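Local coordinates for C3-degrading proteinase (CppA protein) (Streptococcus pneumoniae, PDB 3E0R) that probably degrades complement component C3, and is built of two halves from families of the glyoxalase clan, at residues F228-D233 against E238-E243; E58-M63 against V192-S197; I163-E168 against L176-A181; K35-L38 against L44-G47; A108-I111 against D117-L120. All blocks are in the same frame, centred on the assembly; numbering follows the deposited sequence.

Interaction 1: residues F228-D233 against E238-E243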
# COMPACT_ATOMS: atom_id res chain seq x y z
N PHE A 228 -20.35 3.91 -6.30
CA PHE A 228 -18.99 3.78 -6.80
C PHE A 228 -18.97 3.19 -8.19
O PHE A 228 -20.00 2.72 -8.74
CB PHE A 228 -18.10 2.97 -5.80
CG PHE A 228 -18.57 1.56 -5.61
CD1 PHE A 228 -18.10 0.55 -6.43
CD2 PHE A 228 -19.49 1.24 -4.65
CE1 PHE A 228 -18.57 -0.76 -6.30
CE2 PHE A 228 -19.95 -0.06 -4.51
CZ PHE A 228 -19.49 -1.05 -5.31
N PHE A 229 -17.77 3.19 -8.74
CA PHE A 229 -17.46 2.61 -10.03
C PHE A 229 -16.26 1.71 -9.78
O PHE A 229 -15.27 2.12 -9.15
CB PHE A 229 -17.15 3.74 -11.05
CG PHE A 229 -16.74 3.23 -12.41
CD1 PHE A 229 -17.66 3.11 -13.42
CD2 PHE A 229 -15.44 2.80 -12.63
CE1 PHE A 229 -17.27 2.62 -14.64
CE2 PHE A 229 -15.06 2.34 -13.84
CZ PHE A 229 -15.96 2.22 -14.84
N LEU A 230 -16.41 0.45 -10.16
CA LEU A 230 -15.34 -0.52 -10.11
C LEU A 230 -14.90 -0.92 -11.52
O LEU A 230 -15.66 -1.55 -12.29
CB LEU A 230 -15.81 -1.75 -9.33
CG LEU A 230 -14.91 -2.98 -9.14
CD1 LEU A 230 -13.57 -2.61 -8.50
CD2 LEU A 230 -15.69 -4.06 -8.31
N GLY A 231 -13.67 -0.53 -11.86
CA GLY A 231 -13.01 -0.94 -13.10
C GLY A 231 -11.86 -1.87 -12.79
O GLY A 231 -11.56 -2.21 -11.64
N LYS A 232 -11.18 -2.27 -13.84
CA LYS A 232 -10.11 -3.26 -13.74
C LYS A 232 -9.01 -2.81 -14.68
O LYS A 232 -9.28 -2.39 -15.80
CB LYS A 232 -10.62 -4.63 -14.15
CG LYS A 232 -9.79 -5.79 -13.63
CD LYS A 232 -10.56 -7.07 -13.87
CE LYS A 232 -10.12 -8.17 -12.98
NZ LYS A 232 -11.25 -9.10 -12.65
N ASP A 233 -7.77 -2.88 -14.20
CA ASP A 233 -6.64 -2.40 -14.94
C ASP A 233 -6.10 -3.56 -15.76
O ASP A 233 -6.44 -4.72 -15.50
CB ASP A 233 -5.56 -1.83 -14.00
CG ASP A 233 -4.57 -0.90 -14.72
OD1 ASP A 233 -4.76 -0.59 -15.91
OD2 ASP A 233 -3.59 -0.46 -14.08
N GLU A 238 -7.98 -4.35 -9.56
CA GLU A 238 -9.20 -3.60 -9.48
C GLU A 238 -9.02 -2.14 -9.10
O GLU A 238 -8.22 -1.81 -8.24
CB GLU A 238 -10.13 -4.29 -8.47
CG GLU A 238 -10.63 -5.63 -9.02
CD GLU A 238 -11.62 -6.29 -8.10
OE1 GLU A 238 -11.77 -5.74 -6.98
OE2 GLU A 238 -12.22 -7.34 -8.48
N LEU A 239 -9.80 -1.27 -9.74
CA LEU A 239 -9.69 0.20 -9.57
C LEU A 239 -11.04 0.69 -9.15
O LEU A 239 -11.95 0.72 -9.97
CB LEU A 239 -9.22 0.88 -10.86
CG LEU A 239 -7.91 0.35 -11.47
CD1 LEU A 239 -7.75 0.91 -12.86
CD2 LEU A 239 -6.67 0.58 -10.54
N TRP A 240 -11.17 1.04 -7.88
CA TRP A 240 -12.45 1.43 -7.31
C TRP A 240 -12.44 2.94 -7.09
O TRP A 240 -11.51 3.49 -6.46
CB TRP A 240 -12.65 0.63 -6.03
CG TRP A 240 -13.87 0.91 -5.11
CD1 TRP A 240 -14.23 2.12 -4.53
CD2 TRP A 240 -14.78 -0.07 -4.56
NE1 TRP A 240 -15.29 1.94 -3.66
CE2 TRP A 240 -15.65 0.61 -3.67
CE3 TRP A 240 -14.90 -1.47 -4.69
CZ2 TRP A 240 -16.67 -0.04 -2.94
CZ3 TRP A 240 -15.93 -2.14 -3.99
CH2 TRP A 240 -16.81 -1.41 -3.12
N PHE A 241 -13.48 3.61 -7.60
CA PHE A 241 -13.67 5.05 -7.40
C PHE A 241 -14.97 5.35 -6.64
O PHE A 241 -16.04 4.83 -6.99
CB PHE A 241 -13.72 5.78 -8.76
CG PHE A 241 -12.56 5.50 -9.67
CD1 PHE A 241 -11.57 6.42 -9.86
CD2 PHE A 241 -12.49 4.33 -10.39
CE1 PHE A 241 -10.51 6.16 -10.71
CE2 PHE A 241 -11.42 4.07 -11.26
CZ PHE A 241 -10.44 4.96 -11.40
N GLU A 242 -14.87 6.20 -5.61
CA GLU A 242 -16.02 6.70 -4.88
C GLU A 242 -15.73 8.11 -4.31
O GLU A 242 -14.59 8.55 -4.25
CB GLU A 242 -16.46 5.71 -3.79
CG GLU A 242 -15.49 5.42 -2.69
CD GLU A 242 -16.10 4.57 -1.53
OE1 GLU A 242 -15.74 4.84 -0.34
OE2 GLU A 242 -16.92 3.62 -1.79
N GLU A 243 -16.78 8.84 -3.95
CA GLU A 243 -16.59 10.08 -3.20
C GLU A 243 -16.10 9.88 -1.78
O GLU A 243 -16.43 8.91 -1.11
CB GLU A 243 -17.86 10.94 -3.14
CG GLU A 243 -17.96 11.92 -4.28
CD GLU A 243 -19.38 12.40 -4.50
OE1 GLU A 243 -20.04 12.69 -3.47
OE2 GLU A 243 -19.83 12.48 -5.68
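Phe229 and Phe241 form one antiparallel hydrogen-bonded pair and Gly231 and Leu239 the next, the strand segments running at 159° and their axes approaching to 4.4 Å. The first pair's bonds are Phe229 N to Phe241 O (3.0 Å) and Phe241 N to Phe229 O (2.8 Å), the latter almost straight. On the face bearing Phe228, Leu230 and Trp240, the Phe228 ring lies flat over the six-membered ring of Trp240, centroids 3.8 Å apart and planes at 9°. With chi1 at 63°, Phe228 CG sits between its backbone N and carbonyl carbon, turning the ring over the indole. In the indole plane, Trp240 NE1 donates to Glu242 OE2 (3.0 Å), which is met from above the carboxylate plane; the bond would restrict rotation of the ring. Lys200 makes a cation-pi contact with Trp240. The pair is a beta hairpin of the C-terminal half, and strand 238-243 continues the sheet into strand 196-203. On the other face the side chains of Phe229 and Phe241 run side by side, CD2 to CD2 4.0 Å, and both touch Leu211 of helix 208-214. Leu239 CD1 meets Asp233 CB at 3.7 Å, and the Asp233 carboxylate binds Phe166 N.

Interaction 2: residues E58-M63 against V192-S197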
# COMPACT_ATOMS: atom_id res chain seq x y z
N GLU A 58 -6.68 -7.80 2.91
CA GLU A 58 -7.79 -8.65 2.54
C GLU A 58 -7.42 -10.13 2.58
O GLU A 58 -6.50 -10.57 1.89
CB GLU A 58 -8.19 -8.28 1.13
CG GLU A 58 -9.25 -9.11 0.59
CD GLU A 58 -10.32 -8.27 -0.03
OE1 GLU A 58 -10.85 -7.34 0.66
OE2 GLU A 58 -10.65 -8.55 -1.20
N GLU A 59 -8.16 -10.89 3.36
CA GLU A 59 -7.84 -12.31 3.58
C GLU A 59 -8.18 -13.21 2.40
O GLU A 59 -9.28 -13.17 1.89
CB GLU A 59 -8.49 -12.83 4.88
CG GLU A 59 -7.42 -13.11 5.96
CD GLU A 59 -8.00 -13.85 7.17
OE1 GLU A 59 -7.41 -14.88 7.60
OE2 GLU A 59 -9.04 -13.39 7.69
N ALA A 60 -7.22 -14.01 1.98
CA ALA A 60 -7.45 -15.04 1.00
C ALA A 60 -6.87 -16.37 1.53
O ALA A 60 -5.70 -16.42 1.90
CB ALA A 60 -6.80 -14.63 -0.31
N PRO A 61 -7.68 -17.44 1.59
CA PRO A 61 -7.20 -18.74 2.09
C PRO A 61 -6.18 -19.47 1.19
O PRO A 61 -6.28 -19.41 -0.03
CB PRO A 61 -8.48 -19.58 2.14
CG PRO A 61 -9.34 -18.98 1.05
CD PRO A 61 -9.11 -17.52 1.19
N SER A 62 -5.21 -20.17 1.78
CA SER A 62 -4.27 -20.94 0.97
C SER A 62 -4.98 -21.95 0.05
O SER A 62 -4.44 -22.30 -1.00
CB SER A 62 -3.18 -21.63 1.83
OG SER A 62 -3.73 -22.43 2.86
N MSE A 63 -6.19 -22.38 0.41
CA MSE A 63 -7.03 -23.24 -0.45
C MSE A 63 -7.11 -22.74 -1.89
O MSE A 63 -7.10 -23.54 -2.84
CB MSE A 63 -8.46 -23.31 0.14
CG MSE A 63 -9.62 -23.66 -0.86
SE MSE A 63 -11.33 -22.68 -0.57
CE MSE A 63 -12.46 -23.52 -1.93
N VAL A 192 -5.55 -15.12 -7.78
CA VAL A 192 -4.60 -16.21 -7.96
C VAL A 192 -3.48 -16.21 -6.89
O VAL A 192 -3.06 -17.30 -6.42
CB VAL A 192 -4.04 -16.31 -9.44
CG1 VAL A 192 -2.90 -17.36 -9.57
CG2 VAL A 192 -5.20 -16.62 -10.47
N THR A 193 -3.04 -15.00 -6.50
CA THR A 193 -1.83 -14.79 -5.70
C THR A 193 -2.11 -13.86 -4.54
O THR A 193 -3.09 -13.12 -4.61
CB THR A 193 -0.68 -14.16 -6.56
OG1 THR A 193 -1.17 -12.93 -7.14
CG2 THR A 193 -0.16 -15.15 -7.69
N TRP A 194 -1.26 -13.89 -3.51
CA TRP A 194 -1.23 -12.82 -2.44
C TRP A 194 -0.46 -11.61 -2.90
O TRP A 194 0.77 -11.65 -2.97
CB TRP A 194 -0.64 -13.36 -1.12
CG TRP A 194 -1.54 -14.42 -0.45
CD1 TRP A 194 -2.76 -14.20 0.15
CD2 TRP A 194 -1.30 -15.85 -0.37
NE1 TRP A 194 -3.29 -15.39 0.59
CE2 TRP A 194 -2.40 -16.40 0.32
CE3 TRP A 194 -0.25 -16.69 -0.76
CZ2 TRP A 194 -2.50 -17.76 0.60
CZ3 TRP A 194 -0.34 -18.04 -0.48
CH2 TRP A 194 -1.46 -18.56 0.19
N ASP A 195 -1.14 -10.54 -3.28
CA ASP A 195 -0.44 -9.37 -3.87
C ASP A 195 -1.35 -8.18 -3.72
O ASP A 195 -2.41 -8.34 -3.16
CB ASP A 195 -0.19 -9.60 -5.38
CG ASP A 195 0.98 -8.75 -5.94
OD1 ASP A 195 1.45 -7.74 -5.34
OD2 ASP A 195 1.43 -9.14 -7.01
N LEU A 196 -0.95 -7.03 -4.26
CA LEU A 196 -1.86 -5.92 -4.47
C LEU A 196 -3.04 -6.31 -5.42
O LEU A 196 -2.81 -6.72 -6.57
CB LEU A 196 -1.07 -4.71 -5.07
CG LEU A 196 -1.89 -3.46 -5.48
CD1 LEU A 196 -2.35 -2.61 -4.23
CD2 LEU A 196 -1.10 -2.65 -6.50
N SER A 197 -4.27 -6.19 -4.92
CA SER A 197 -5.44 -6.65 -5.63
C SER A 197 -6.42 -5.55 -5.98
O SER A 197 -7.18 -5.70 -6.92
CB SER A 197 -6.17 -7.69 -4.83
OG SER A 197 -6.65 -7.16 -3.60
O HOH W 1 -9.37 -6.95 -3.59
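Trp194 reaches with its indole edge to the backbone of Ala60, and it gives up more surface to this contact than any other residue of the two segments. Its NE1 donates to Ala60 O over 2.9 Å with an N-H...O angle of 158°. The acceptor lies in the indole plane, whereas the donor is tilted 34° from the plane of the carbonyl. Trp194 CG stands anti to the carbonyl carbon (chi1 -68°), and the ring end swings closer to segment 58-63 than its CB suggests.

Ala60 contributes its methyl as well, CB lying 3.7 Å from Trp194 NE1, beside the bond that its own carbonyl accepts. Further along the same indole, Ser62 packs by carbon: its CA is 3.7 Å from Trp194 CZ2, at the ring edge, and its CB is 3.9 Å from CH2. Between the strand ends, one water gives a hydrogen to Glu58 OE2 and is also bonded to Ser197 OG (2.7 Å).

Segment 58-63 leaves strand 53-59 in the N-terminal half, and segment 192-197 leads into strand 196-203 of the C-terminal half, strand 9-18 running between them; close by, Thr193 O accepts from Lys17 NZ. Between the two segments one direct hydrogen bond is made. Because its acceptor is a main-chain carbonyl, the bond depends on where the backbone runs at Ala60 and not on its side chain, with the water as a second polar bridge.

Interaction 3: residues I163-E168 against L176-A181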
# COMPACT_ATOMS: atom_id res chain seq x y z
N ILE A 163 2.37 -3.78 -21.52
CA ILE A 163 1.08 -3.21 -21.17
C ILE A 163 1.20 -1.78 -20.60
O ILE A 163 2.24 -1.37 -20.08
CB ILE A 163 0.26 -4.14 -20.20
CG1 ILE A 163 0.73 -4.02 -18.76
CG2 ILE A 163 0.28 -5.62 -20.65
CD1 ILE A 163 -0.31 -4.48 -17.79
N GLU A 164 0.10 -1.06 -20.71
CA GLU A 164 -0.06 0.29 -20.21
C GLU A 164 -1.17 0.27 -19.15
O GLU A 164 -2.18 -0.41 -19.30
CB GLU A 164 -0.46 1.22 -21.36
CG GLU A 164 0.74 1.78 -22.15
CD GLU A 164 1.30 3.06 -21.52
OE1 GLU A 164 0.62 4.11 -21.62
OE2 GLU A 164 2.40 3.02 -20.92
N SER A 165 -0.96 1.01 -18.07
CA SER A 165 -1.98 1.18 -17.08
C SER A 165 -3.01 2.19 -17.61
O SER A 165 -2.68 3.13 -18.34
CB SER A 165 -1.39 1.67 -15.76
OG SER A 165 -2.42 2.05 -14.87
N PHE A 166 -4.25 1.96 -17.22
CA PHE A 166 -5.31 2.93 -17.32
C PHE A 166 -5.02 4.17 -16.47
O PHE A 166 -5.59 5.23 -16.73
CB PHE A 166 -6.67 2.32 -16.90
CG PHE A 166 -7.36 1.57 -18.00
CD1 PHE A 166 -7.91 2.24 -19.08
CD2 PHE A 166 -7.47 0.20 -17.96
CE1 PHE A 166 -8.56 1.55 -20.10
CE2 PHE A 166 -8.11 -0.49 -18.97
CZ PHE A 166 -8.66 0.19 -20.04
N LEU A 167 -4.16 4.02 -15.46
CA LEU A 167 -3.76 5.12 -14.59
C LEU A 167 -2.78 6.11 -15.28
O LEU A 167 -1.69 5.73 -15.77
CB LEU A 167 -3.20 4.55 -13.29
CG LEU A 167 -4.21 3.68 -12.52
CD1 LEU A 167 -3.63 3.24 -11.12
CD2 LEU A 167 -5.64 4.36 -12.38
N GLU A 168 -3.21 7.36 -15.38
CA GLU A 168 -2.38 8.40 -15.99
C GLU A 168 -1.49 9.01 -14.92
O GLU A 168 -1.92 9.18 -13.78
CB GLU A 168 -3.22 9.51 -16.65
CG GLU A 168 -4.13 9.07 -17.79
CD GLU A 168 -3.41 8.21 -18.83
OE1 GLU A 168 -2.17 8.34 -18.95
OE2 GLU A 168 -4.08 7.40 -19.51
N LEU A 176 1.97 7.15 -6.68
CA LEU A 176 2.18 5.93 -7.45
C LEU A 176 3.31 6.01 -8.50
O LEU A 176 3.26 6.80 -9.41
CB LEU A 176 0.89 5.64 -8.12
CG LEU A 176 0.42 4.23 -8.03
CD1 LEU A 176 -1.15 4.20 -7.96
CD2 LEU A 176 1.15 3.51 -9.27
N ASP A 177 4.31 5.16 -8.34
CA ASP A 177 5.48 5.11 -9.20
C ASP A 177 5.49 3.77 -9.94
O ASP A 177 5.51 2.73 -9.29
CB ASP A 177 6.70 5.22 -8.30
CG ASP A 177 7.88 5.75 -9.00
OD1 ASP A 177 7.67 6.67 -9.83
OD2 ASP A 177 9.03 5.29 -8.71
N PHE A 178 5.51 3.77 -11.28
CA PHE A 178 5.56 2.51 -12.04
C PHE A 178 6.99 2.14 -12.41
O PHE A 178 7.68 2.91 -13.04
CB PHE A 178 4.72 2.57 -13.33
CG PHE A 178 3.26 2.46 -13.10
CD1 PHE A 178 2.71 1.28 -12.63
CD2 PHE A 178 2.42 3.53 -13.35
CE1 PHE A 178 1.36 1.18 -12.41
CE2 PHE A 178 1.05 3.42 -13.11
CZ PHE A 178 0.52 2.25 -12.67
N ILE A 179 7.41 0.94 -12.05
CA ILE A 179 8.72 0.44 -12.43
C ILE A 179 8.55 -0.62 -13.51
O ILE A 179 7.76 -1.54 -13.32
CB ILE A 179 9.42 -0.15 -11.22
CG1 ILE A 179 9.71 0.97 -10.21
CG2 ILE A 179 10.68 -0.90 -11.64
CD1 ILE A 179 10.15 0.49 -8.88
N PRO A 180 9.26 -0.47 -14.66
CA PRO A 180 9.17 -1.53 -15.66
C PRO A 180 9.75 -2.83 -15.07
O PRO A 180 10.65 -2.75 -14.23
CB PRO A 180 9.99 -0.99 -16.86
CG PRO A 180 10.16 0.50 -16.58
CD PRO A 180 10.15 0.63 -15.10
N ALA A 181 9.20 -3.98 -15.46
CA ALA A 181 9.36 -5.23 -14.74
C ALA A 181 8.90 -6.40 -15.59
O ALA A 181 8.02 -6.24 -16.42
CB ALA A 181 8.58 -5.20 -13.45
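Leu167 and Leu176 touch by their methyl ends, CD1 to CD1 at 4.1 Å, with the two side chains crossing at about a right angle. This is the purely apolar part of a buried contact between a loop, residues 163-168, and strand 176-180. Leu167 also approaches Phe178, its CB lying at the ring edge 4.4 Å from CE2. Within the strand, Leu176 CD2 stands over one face of the Phe178 ring, 3.7 Å above its plane and offset toward the rim. The ring thus meets its own strand over a face and the loop at its edge.

A second kind of contact sets an aromatic ring against a hydroxyl-bearing side chain. The far end of Phe178 comes up to Ser165, and CZ is 3.7 Å from both CB and OG of that serine. Ser165 CB and OG simply pack against the ring end.

The polar bonds belong to the loop. Ser165 OG accepts from Leu167 N at 2.7 Å, closing an ST turn. With OG anti to the backbone nitrogen (chi1 170°), the oxygen lies beside its own carbonyl carbon and can meet the amide two residues on. The same OG is hydrogen-bonded to Asp233 OD2, and these two bonds give the buried hydroxyl its polar partners.

Helix 169-172 follows the loop, and its Ile172 touches both Leu167 and Phe178. Strands 151-159 and 176-180 are parallel neighbours, and with this helix they form a beta-alpha-beta crossover whose connection includes the loop. Leu167 continues onto Leu199 and Phe201 of strand 196-203, while Leu176 and Phe178 rest on Leu157 of strand 151-159.

Interaction 4: residues K35-L38 against L44-G47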
# COMPACT_ATOMS: atom_id res chain seq x y z
N LYS A 35 -2.98 1.65 13.18
CA LYS A 35 -4.22 1.53 13.90
C LYS A 35 -5.31 0.78 13.08
O LYS A 35 -5.52 1.04 11.90
CB LYS A 35 -4.68 2.96 14.18
CG LYS A 35 -5.87 3.08 15.11
CD LYS A 35 -6.25 4.55 15.32
CE LYS A 35 -7.50 4.73 16.24
NZ LYS A 35 -7.40 3.97 17.52
N ALA A 36 -6.02 -0.14 13.74
CA ALA A 36 -7.11 -0.89 13.13
C ALA A 36 -8.27 0.03 13.22
O ALA A 36 -8.61 0.49 14.33
CB ALA A 36 -7.40 -2.18 13.94
N LEU A 37 -8.88 0.32 12.10
CA LEU A 37 -9.96 1.26 12.07
C LEU A 37 -11.30 0.54 12.12
O LEU A 37 -12.20 0.91 12.83
CB LEU A 37 -9.83 2.10 10.81
CG LEU A 37 -8.48 2.76 10.58
CD1 LEU A 37 -8.55 3.43 9.28
CD2 LEU A 37 -8.14 3.74 11.69
N LEU A 38 -11.39 -0.50 11.34
CA LEU A 38 -12.62 -1.21 11.09
C LEU A 38 -12.12 -2.61 11.17
O LEU A 38 -11.00 -2.93 10.70
CB LEU A 38 -13.12 -0.94 9.67
CG LEU A 38 -14.59 -0.78 9.35
CD1 LEU A 38 -15.22 0.26 10.32
CD2 LEU A 38 -14.74 -0.42 7.83
N LEU A 44 -9.25 -6.05 7.25
CA LEU A 44 -8.71 -5.14 8.18
C LEU A 44 -8.44 -3.78 7.48
O LEU A 44 -7.71 -3.65 6.44
CB LEU A 44 -7.46 -5.81 8.76
CG LEU A 44 -6.61 -5.03 9.76
CD1 LEU A 44 -7.39 -4.65 11.02
CD2 LEU A 44 -5.36 -5.86 10.05
N SER A 45 -9.07 -2.77 8.04
CA SER A 45 -8.95 -1.40 7.61
C SER A 45 -7.88 -0.82 8.49
O SER A 45 -8.06 -0.79 9.67
CB SER A 45 -10.30 -0.66 7.85
OG SER A 45 -10.30 0.65 7.32
N LEU A 46 -6.74 -0.41 7.90
CA LEU A 46 -5.63 0.19 8.63
C LEU A 46 -5.43 1.69 8.29
O LEU A 46 -5.61 2.13 7.17
CB LEU A 46 -4.30 -0.57 8.38
CG LEU A 46 -4.28 -2.08 8.68
CD1 LEU A 46 -3.19 -2.75 7.83
CD2 LEU A 46 -4.09 -2.29 10.21
N GLY A 47 -5.00 2.43 9.31
CA GLY A 47 -4.74 3.86 9.18
C GLY A 47 -3.90 4.33 10.37
O GLY A 47 -3.13 3.58 10.87
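The beta hairpin of strands 35-39 and 43-47 forms one border of the eight-stranded mixed sheet, and Lys35 and Gly47 pair across it. Strand 35-39 is outermost within the chain; strand 43-47 is followed inward by strand 53-59. The pairing fits a classic beta bulge, Leu37, with its bent backbone, and Leu38 lying opposite Ser45; the bulge may contribute to the 128° between the directions of the short segments.

Lys35 N donates to Gly47 O, and Gly47 N to Lys35 O, each over 3.0 Å, making an antiparallel hydrogen-bonded pair. The two bonds differ in aim: Gly47 N lies in the plane of the Lys35 carbonyl, whereas Lys35 N stands well above that of Gly47. Further along, Leu37 N binds Ser45 O over 2.8 Å and nearly straight (175°). Ser45 N then turns to Leu38 O in a bond that is long at 3.3 Å, so Ser45 pairs with both residues of the bulge.

Ala36 and Leu46 form the non-hydrogen-bonded pair. On their face, with Leu44 CG anti to the backbone nitrogen (chi1 177°), the CD1 branch of Leu44 bends in to Ala36 CB at 3.8 Å. Leu44 and Leu46 also rest on helix 21-31, through Arg21 and Glu25 for the first and Tyr28 and Ile29 for the second.

Leu37 leans over the facing backbone, with CD1 3.7 Å from Gly47 N and equally close to the carbonyl carbon of Leu46. The Ser45 hydroxyl is hydrogen-bonded to Glu53 OE1 on strand 53-59, and its OG also lies 3.8 Å from Leu37 CB.

Interaction 5: residues A108-I111 against D117-L120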
# COMPACT_ATOMS: atom_id res chain seq x y z
N ALA A 108 15.42 5.44 8.70
CA ALA A 108 14.39 4.83 7.87
C ALA A 108 14.73 3.36 7.83
O ALA A 108 15.87 2.97 8.14
CB ALA A 108 14.42 5.43 6.49
N PHE A 109 13.76 2.53 7.49
CA PHE A 109 14.10 1.12 7.32
C PHE A 109 13.21 0.42 6.33
O PHE A 109 12.17 0.92 5.97
CB PHE A 109 14.16 0.36 8.68
CG PHE A 109 12.86 0.22 9.35
CD1 PHE A 109 12.09 -0.92 9.15
CD2 PHE A 109 12.37 1.25 10.17
CE1 PHE A 109 10.86 -1.06 9.75
CE2 PHE A 109 11.13 1.14 10.78
CZ PHE A 109 10.37 -0.03 10.56
N GLU A 110 13.69 -0.73 5.88
CA GLU A 110 12.91 -1.69 5.16
C GLU A 110 12.71 -2.97 5.99
O GLU A 110 13.51 -3.34 6.79
CB GLU A 110 13.59 -2.04 3.87
CG GLU A 110 13.36 -1.04 2.79
CD GLU A 110 14.23 -1.33 1.59
OE1 GLU A 110 15.34 -1.85 1.81
OE2 GLU A 110 13.82 -1.05 0.46
N ILE A 111 11.56 -3.60 5.77
CA ILE A 111 11.16 -4.82 6.41
C ILE A 111 10.19 -5.55 5.44
O ILE A 111 9.47 -4.90 4.72
CB ILE A 111 10.53 -4.49 7.77
CG1 ILE A 111 10.46 -5.73 8.65
CG2 ILE A 111 9.17 -3.85 7.60
CD1 ILE A 111 10.14 -5.40 10.09
N ASP A 117 5.82 -8.62 1.09
CA ASP A 117 5.73 -7.29 0.55
C ASP A 117 6.84 -6.51 1.24
O ASP A 117 7.01 -6.60 2.45
CB ASP A 117 4.35 -6.74 0.86
CG ASP A 117 3.24 -7.44 0.06
OD1 ASP A 117 3.48 -7.67 -1.16
OD2 ASP A 117 2.12 -7.73 0.64
N LEU A 118 7.62 -5.77 0.46
CA LEU A 118 8.70 -4.94 1.00
C LEU A 118 8.15 -3.57 1.32
O LEU A 118 7.56 -2.91 0.46
CB LEU A 118 9.83 -4.84 -0.02
CG LEU A 118 11.16 -4.16 0.34
CD1 LEU A 118 11.85 -4.65 1.63
CD2 LEU A 118 12.08 -4.38 -0.81
N ILE A 119 8.34 -3.16 2.57
CA ILE A 119 7.82 -1.89 3.10
C ILE A 119 8.99 -1.03 3.48
O ILE A 119 9.91 -1.50 4.12
CB ILE A 119 6.87 -2.06 4.35
CG1 ILE A 119 5.52 -2.76 4.06
CG2 ILE A 119 6.41 -0.69 4.87
CD1 ILE A 119 5.49 -4.03 3.30
N LEU A 120 8.96 0.22 3.02
CA LEU A 120 9.90 1.25 3.42
C LEU A 120 9.17 2.19 4.36
O LEU A 120 8.14 2.72 3.99
CB LEU A 120 10.44 2.03 2.20
CG LEU A 120 11.32 3.29 2.49
CD1 LEU A 120 12.65 2.88 3.19
CD2 LEU A 120 11.62 4.08 1.27
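Glu110 stands between two leucines of the partner strand, Leu118 and Leu120, and each lies at a slant to its aliphatic stem. Leu118 CD1 meets Glu110 CB at 3.9 Å, and Leu120 CD1 comes to CG at 4.0 Å. The glutamate extends beyond CG (chi2 171°), carrying its carboxylate along the flank of Leu118. There OE2 forms a salt bridge with Arg76 and OE1 is hydrogen-bonded to Tyr101, two interactions that would favour the charged form. Leu120 is turned so that CG is anti to its own nitrogen (chi1 172°), which also brings CD1 to 3.4 Å from Phe109 O.

Glu110 and Leu120 are a non-hydrogen-bonded antiparallel pair. Beside them, Ile111 and Ile119 pair by hydrogen bonds, Ile111 N to Ile119 O at 3.1 Å and Ile119 N to Ile111 O at 3.0 Å. Their side chains occupy the other face, where CG2 of Ile111 comes only to 4.4 Å from CB of Ile119.

This beta hairpin lies within the seven-stranded mixed sheet, strand 99-102 flanking strand 107-112 and strand 74-81 flanking strand 118-122. Helix 21-31 packs on the isoleucine face, through Phe27 on Ile111 and Tyr28 on Ile119, while Phe109 reaches helix 84-91.

Overall arrangement
From the N terminus, interaction 4 comes first, closing a short hairpin at one border of the eight-stranded sheet. Interaction 2 opens next at 58-63 and closes only at 192-197, a loop with 128 residues between its segments. Interactions 5 and 3 both fall within that span, one after the other: a hairpin and a loop-to-strand contact, both reaching the seven-stranded sheet. None of the contacts cross. Interaction 1 follows as the final hairpin and returns to the first sheet, touching interaction 2 through Glu238 and Ser197 and meeting interaction 3 through Asp233. Interaction 2 thus links the N-terminal and C-terminal halves, while interactions 4 and 5 stay within the former.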